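Local coordinates for B-N-acetylhexosaminidase (Streptomyces plicatus, PDB 5FCZ), which releases terminal beta-linked N-acetylhexosamine from glycans by hydrolysis, as a family 20 glycoside hydrolase using the substrate's own acetamido group as nucleophile, at the TNX site. Sequence-based numbering; all coordinates share one arbitrary frame.

The TNX site. Residues 168, 256, 282, 319-320, 350, 367, 399, 401-402, 412, 414, 448, 450. With TNX (1,5-anhydro-2-deoxy-2-(ethanethioylamino)-D-arabino-hex-1-enitol), chain B.
Trp448 lies obliquely under the C3–C4 side of TNX, a thioacetamido glucal, its indole turned by chi2 95° so that C3 rides over the six-membered ring, 3.8 Å from its centroid, and O4 over the face toward the rim. An alanine here would remove this face and the CZ2 contact with the sulfur S7, and would probably let the C3–C4 side shift against Arg168 and Glu450. Arg168, its chain bent at chi2, reaches that edge end-on: NH2 gives a nearly straight bond in the guanidinium plane to the 3-hydroxyl O3 (2.8 Å), while NH1 meets O4 from a tilted angle. O4 in turn donates to the syn lone pair of Glu450 OE2 (2.7 Å), which salt-bridges Arg168. Beyond O4, on the exocyclic arm, O6 receives the in-plane N-H of Trp414 NE1 (2.9 Å, 175° at H) and donates to Asp401 OD2. The thioacetyl methyl C8 sits in the corner of two steeply inclined indole faces, over the centres of Trp350 and Trp367, and touches Asp319 CB. Tyr399 presents its edge and OH to S7 (3.0 Å), the sulfur replacing the nucleophilic acetamido oxygen. Asp319, which orients the 2-acetamido group in this family, takes the N2 hydrogen on OD2 from above its carboxylate plane (2.9 Å); a water links OD2 to O3. Neighbouring Glu320, the general acid/base, holds OE2 3.4 Å from C1; its OE1 accepts from His256 NE2, which may tune its ionisation. The nearly buried ligand occupies the catalytic (beta/alpha)8 barrel's pocket, walled mainly by loops, with Trp350 ending strand 346-350.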
# COMPACT_ATOMS: atom_id res chain seq x y z
N ARG A 168 10.42 -0.05 13.01
CA ARG A 168 10.65 1.02 13.98
C ARG A 168 9.77 0.84 15.20
O ARG A 168 10.27 0.79 16.33
CB ARG A 168 10.43 2.38 13.34
CG ARG A 168 11.68 2.92 12.76
CD ARG A 168 12.36 1.90 11.82
NE ARG A 168 13.55 2.51 11.24
CZ ARG A 168 13.56 3.30 10.17
NH1 ARG A 168 12.43 3.56 9.49
NH2 ARG A 168 14.69 3.84 9.78
N HIS A 256 20.85 0.28 7.08
CA HIS A 256 19.68 0.01 7.92
C HIS A 256 19.69 -1.45 8.41
O HIS A 256 18.67 -2.14 8.42
CB HIS A 256 18.39 0.37 7.16
CG HIS A 256 18.15 1.84 7.06
ND1 HIS A 256 17.58 2.57 8.08
CD2 HIS A 256 18.46 2.73 6.09
CE1 HIS A 256 17.53 3.84 7.73
NE2 HIS A 256 18.06 3.97 6.52
N VAL A 282 19.50 7.59 11.46
CA VAL A 282 19.75 6.73 10.31
C VAL A 282 21.21 6.91 9.87
O VAL A 282 21.86 7.91 10.20
CB VAL A 282 18.79 7.03 9.13
CG1 VAL A 282 17.32 7.05 9.63
CG2 VAL A 282 19.14 8.38 8.39
N ASP A 319 18.83 2.16 0.76
CA ASP A 319 18.81 3.56 1.15
C ASP A 319 19.78 3.84 2.29
O ASP A 319 19.99 3.00 3.17
CB ASP A 319 17.42 3.96 1.63
CG ASP A 319 16.99 3.16 2.83
OD1 ASP A 319 17.00 1.90 2.68
OD2 ASP A 319 16.68 3.79 3.90
N GLU A 320 20.36 5.04 2.25
CA GLU A 320 21.09 5.63 3.37
C GLU A 320 22.15 4.67 3.91
O GLU A 320 22.34 4.54 5.12
CB GLU A 320 20.14 6.08 4.47
CG GLU A 320 19.11 7.05 3.97
CD GLU A 320 18.14 7.45 5.06
OE1 GLU A 320 17.82 6.55 5.87
OE2 GLU A 320 17.71 8.63 5.09
N TRP A 350 15.39 1.03 -3.27
CA TRP A 350 15.28 2.47 -3.24
C TRP A 350 16.19 3.05 -4.33
O TRP A 350 17.07 2.36 -4.84
CB TRP A 350 15.63 3.00 -1.84
CG TRP A 350 14.73 2.48 -0.74
CD1 TRP A 350 15.03 1.53 0.22
CD2 TRP A 350 13.37 2.88 -0.48
NE1 TRP A 350 13.94 1.33 1.05
CE2 TRP A 350 12.91 2.14 0.64
CE3 TRP A 350 12.51 3.80 -1.09
CZ2 TRP A 350 11.63 2.30 1.16
CZ3 TRP A 350 11.23 3.95 -0.57
CH2 TRP A 350 10.80 3.20 0.53
N TRP A 367 12.53 8.33 -3.70
CA TRP A 367 12.05 8.98 -2.49
C TRP A 367 12.65 10.36 -2.30
O TRP A 367 12.66 10.89 -1.19
CB TRP A 367 12.31 8.11 -1.26
CG TRP A 367 13.72 7.74 -0.98
CD1 TRP A 367 14.46 6.84 -1.64
CD2 TRP A 367 14.56 8.26 0.08
NE1 TRP A 367 15.73 6.76 -1.09
CE2 TRP A 367 15.81 7.63 -0.04
CE3 TRP A 367 14.38 9.21 1.08
CZ2 TRP A 367 16.86 7.91 0.82
CZ3 TRP A 367 15.42 9.48 1.92
CH2 TRP A 367 16.65 8.83 1.79
N TYR A 399 4.85 10.61 1.73
CA TYR A 399 5.32 10.02 2.98
C TYR A 399 4.27 10.34 4.03
O TYR A 399 4.16 11.48 4.45
CB TYR A 399 6.68 10.58 3.37
CG TYR A 399 7.85 9.77 2.81
CD1 TYR A 399 7.73 9.14 1.59
CD2 TYR A 399 9.05 9.64 3.50
CE1 TYR A 399 8.77 8.39 1.07
CE2 TYR A 399 10.06 8.91 3.02
CZ TYR A 399 9.92 8.25 1.79
OH TYR A 399 10.91 7.46 1.25
N ASP A 401 4.18 9.59 7.07
CA ASP A 401 4.74 9.97 8.36
C ASP A 401 5.10 11.44 8.44
O ASP A 401 5.47 11.89 9.52
CB ASP A 401 5.98 9.14 8.69
CG ASP A 401 7.10 9.33 7.68
OD1 ASP A 401 6.79 9.43 6.47
OD2 ASP A 401 8.29 9.41 8.09
N MET A 402 5.04 12.20 7.33
CA MET A 402 5.43 13.61 7.33
C MET A 402 4.30 14.49 7.89
O MET A 402 3.14 14.36 7.49
CB MET A 402 5.78 14.07 5.91
CG MET A 402 6.92 15.05 5.88
SD MET A 402 8.49 14.33 6.47
CE MET A 402 8.77 12.91 5.40
N LEU A 412 7.36 13.34 11.28
CA LEU A 412 8.62 14.04 11.03
C LEU A 412 8.41 15.24 10.11
O LEU A 412 7.34 15.47 9.55
CB LEU A 412 9.63 13.08 10.41
CG LEU A 412 9.94 11.79 11.22
CD1 LEU A 412 10.98 10.90 10.48
CD2 LEU A 412 10.43 12.13 12.58
N TRP A 414 11.57 16.41 8.23
CA TRP A 414 12.80 16.59 7.49
C TRP A 414 12.54 16.92 6.03
O TRP A 414 13.38 17.53 5.37
CB TRP A 414 13.66 15.34 7.63
CG TRP A 414 13.15 14.10 6.94
CD1 TRP A 414 12.45 13.08 7.51
CD2 TRP A 414 13.34 13.73 5.56
NE1 TRP A 414 12.19 12.10 6.57
CE2 TRP A 414 12.72 12.48 5.37
CE3 TRP A 414 13.96 14.34 4.47
CZ2 TRP A 414 12.71 11.81 4.13
CZ3 TRP A 414 13.95 13.69 3.24
CH2 TRP A 414 13.33 12.42 3.08
N TRP A 448 6.27 5.45 7.59
CA TRP A 448 7.35 5.10 8.51
C TRP A 448 6.90 5.29 9.95
O TRP A 448 6.05 6.13 10.24
CB TRP A 448 8.60 5.94 8.22
CG TRP A 448 9.06 5.82 6.81
CD1 TRP A 448 8.75 6.65 5.79
CD2 TRP A 448 9.89 4.80 6.26
NE1 TRP A 448 9.32 6.21 4.62
CE2 TRP A 448 10.04 5.08 4.89
CE3 TRP A 448 10.53 3.67 6.80
CZ2 TRP A 448 10.81 4.27 4.04
CZ3 TRP A 448 11.29 2.87 5.97
CH2 TRP A 448 11.44 3.19 4.60
N GLU A 450 8.92 5.77 13.04
CA GLU A 450 9.75 6.29 14.14
C GLU A 450 8.89 6.83 15.27
O GLU A 450 9.25 6.69 16.45
CB GLU A 450 10.69 7.41 13.69
CG GLU A 450 11.92 6.92 12.99
CD GLU A 450 11.71 6.78 11.49
OE1 GLU A 450 10.53 6.69 11.02
OE2 GLU A 450 12.72 6.78 10.77
C1 TNX B . 14.43 8.03 5.63
S7 TNX B . 12.85 7.20 3.48
C2 TNX B . 14.46 6.72 5.54
C3 TNX B . 13.76 5.87 6.61
C4 TNX B . 13.01 6.86 7.53
C5 TNX B . 12.32 7.95 6.68
C6 TNX B . 11.70 8.99 7.60
C7 TNX B . 14.10 6.11 3.34
C8 TNX B . 14.21 5.17 2.16
N2 TNX B . 14.96 6.08 4.35
O3 TNX B . 14.68 5.06 7.27
O4 TNX B . 12.08 6.15 8.27
O5 TNX B . 13.22 8.65 5.81
O6 TNX B . 10.68 9.66 6.93
O HOH W 1 14.92 2.84 5.92